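PDB 3IWT: molybdopterin biosynthesis protein MoaB from Sulfolobus tokodaii, which probably binds molybdopterin and takes part in the biosynthesis of the molybdenum cofactor. Local coordinates for residues T22-Y28 with L61-D65. Residues are numbered along the deposited sequence; the frame is centred on the assembly and turned at random.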
loop_
_atom_site.group_PDB
_atom_site.type_symbol
_atom_site.label_atom_id
_atom_site.label_comp_id
_atom_site.label_asym_id
_atom_site.label_seq_id
_atom_site.Cartn_x
_atom_site.Cartn_y
_atom_site.Cartn_z
ATOM N N THR A 22 -3.583 25.606 13.391
ATOM C CA THR A 22 -5.023 25.408 13.585
ATOM C C THR A 22 -5.654 25.213 12.221
ATOM O O THR A 22 -5.444 26.019 11.333
ATOM C CB THR A 22 -5.655 26.585 14.362
ATOM O OG1 THR A 22 -5.123 26.577 15.684
ATOM C CG2 THR A 22 -7.193 26.464 14.410
ATOM N N ILE A 23 -6.407 24.116 12.068
ATOM C CA ILE A 23 -7.076 23.790 10.806
ATOM C C ILE A 23 -8.586 23.948 11.022
ATOM O O ILE A 23 -9.245 23.093 11.631
ATOM C CB ILE A 23 -6.710 22.370 10.323
ATOM C CG1 ILE A 23 -5.190 22.219 10.251
ATOM C CG2 ILE A 23 -7.341 22.089 8.993
ATOM C CD1 ILE A 23 -4.689 20.807 9.964
ATOM N N SER A 24 -9.117 25.078 10.555
ATOM C CA SER A 24 -10.521 25.474 10.782
ATOM C C SER A 24 -10.984 26.414 9.675
ATOM O O SER A 24 -10.518 27.560 9.585
ATOM C CB SER A 24 -10.680 26.179 12.131
ATOM O OG SER A 24 -12.007 26.686 12.310
ATOM N N THR A 25 -11.924 25.946 8.866
ATOM C CA THR A 25 -12.439 26.745 7.752
ATOM C C THR A 25 -13.191 27.979 8.275
ATOM O O THR A 25 -12.938 29.091 7.813
ATOM C CB THR A 25 -13.315 25.891 6.819
ATOM O OG1 THR A 25 -12.513 24.844 6.254
ATOM C CG2 THR A 25 -13.912 26.723 5.677
ATOM N N SER A 26 -14.060 27.791 9.270
ATOM C CA SER A 26 -14.845 28.920 9.820
ATOM C C SER A 26 -13.926 30.028 10.323
ATOM O O SER A 26 -14.101 31.189 9.963
ATOM C CB SER A 26 -15.792 28.471 10.924
ATOM O OG SER A 26 -15.110 27.848 12.001
ATOM N N ARG A 27 -12.922 29.657 11.118
ATOM C CA ARG A 27 -11.986 30.633 11.657
ATOM C C ARG A 27 -11.134 31.278 10.559
ATOM O O ARG A 27 -10.894 32.489 10.593
ATOM C CB ARG A 27 -11.138 30.013 12.768
ATOM C CG ARG A 27 -11.976 29.615 13.977
ATOM C CD ARG A 27 -11.177 28.899 15.046
ATOM N NE ARG A 27 -12.010 28.477 16.170
ATOM C CZ ARG A 27 -12.813 27.417 16.165
ATOM N NH1 ARG A 27 -12.896 26.618 15.119
ATOM N NH2 ARG A 27 -13.524 27.130 17.236
ATOM N N TYR A 28 -10.710 30.485 9.574
ATOM C CA TYR A 28 -9.918 31.025 8.472
ATOM C C TYR A 28 -10.707 32.071 7.687
ATOM O O TYR A 28 -10.180 33.125 7.360
ATOM C CB TYR A 28 -9.448 29.913 7.536
ATOM C CG TYR A 28 -8.630 30.391 6.355
ATOM C CD1 TYR A 28 -7.299 30.758 6.514
ATOM C CD2 TYR A 28 -9.184 30.470 5.083
ATOM C CE1 TYR A 28 -6.534 31.169 5.429
ATOM C CE2 TYR A 28 -8.430 30.899 3.991
ATOM C CZ TYR A 28 -7.106 31.247 4.175
ATOM O OH TYR A 28 -6.343 31.683 3.109
ATOM N N LEU A 61 -2.964 29.528 10.821
ATOM C CA LEU A 61 -4.356 29.141 10.750
ATOM C C LEU A 61 -4.705 28.952 9.293
ATOM O O LEU A 61 -4.450 29.832 8.474
ATOM C CB LEU A 61 -5.237 30.208 11.401
ATOM C CG LEU A 61 -6.752 30.166 11.160
ATOM C CD1 LEU A 61 -7.325 28.909 11.718
ATOM C CD2 LEU A 61 -7.444 31.406 11.744
ATOM N N VAL A 62 -5.257 27.784 8.976
ATOM C CA VAL A 62 -5.593 27.402 7.601
ATOM C C VAL A 62 -6.972 26.730 7.582
ATOM O O VAL A 62 -7.405 26.192 8.607
ATOM C CB VAL A 62 -4.508 26.482 6.978
ATOM C CG1 VAL A 62 -3.176 27.270 6.768
ATOM C CG2 VAL A 62 -4.283 25.200 7.798
ATOM N N PRO A 63 -7.652 26.733 6.422
ATOM C CA PRO A 63 -8.908 26.006 6.281
ATOM C C PRO A 63 -8.675 24.527 5.906
ATOM O O PRO A 63 -7.515 24.099 5.760
ATOM C CB PRO A 63 -9.580 26.747 5.130
ATOM C CG PRO A 63 -8.474 27.078 4.233
ATOM C CD PRO A 63 -7.272 27.365 5.143
ATOM N N ASP A 64 -9.759 23.773 5.712
ATOM C CA ASP A 64 -9.700 22.383 5.233
ATOM C C ASP A 64 -9.419 22.321 3.728
ATOM O O ASP A 64 -10.266 21.910 2.932
ATOM C CB ASP A 64 -11.026 21.645 5.502
ATOM C CG ASP A 64 -11.350 21.512 6.970
ATOM O OD1 ASP A 64 -10.439 21.259 7.784
ATOM O OD2 ASP A 64 -12.551 21.628 7.297
ATOM N N ASP A 65 -8.211 22.699 3.346
ATOM C CA ASP A 65 -7.813 22.752 1.940
ATOM C C ASP A 65 -6.450 22.105 1.861
ATOM O O ASP A 65 -5.546 22.492 2.626
ATOM C CB ASP A 65 -7.751 24.194 1.451
ATOM C CG ASP A 65 -7.194 24.300 0.033
ATOM O OD1 ASP A 65 -7.934 24.062 -0.913
ATOM O OD2 ASP A 65 -6.005 24.582 -0.138
HETATM O O HOH W 1 -10.952 21.361 10.512
HETATM O O HOH W 2 -14.220 22.820 5.604
HETATM O O HOH W 3 -13.105 23.317 9.399
#
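Two neighbouring parallel strands in the sheet of the MogA/MoaB-type alpha/beta fold, 17-23 and 55-62, end here, where each strand leads into a helix. T22 pairs with L61 and I23 with V62. V62 N donates to T22 O at 3.0 Å, and S24 N to V62 O at 2.8 Å. On one face L61 CD1 packs on T22 CG2, 3.6 Å away. On the other I23 and V62 lie side by side, against helix 66-77. S24 caps helix 25-32: its OG takes a weak bond from R27 N and a firmer one from R27 NH1, in the guanidinium plane. Y28 reaches back from this helix. Its chi1 of 179°, with CG opposite the backbone N, carries the ring to P63, whose CD sits over the ring face, 3.5 Å from the centroid, in a CH-pi contact. Replacing Y28 by an alanine would probably leave P63 without its aromatic cover and open a gap beside the strand end. L61 O meets the edge of the same ring. Past P63, D64 N donates almost straight (176°) to T25 OG1. Three waters bridge the segments at the D64 carboxylate: one joins OD1 to I23 O, and two join OD2 to T25, at OG1 and at N.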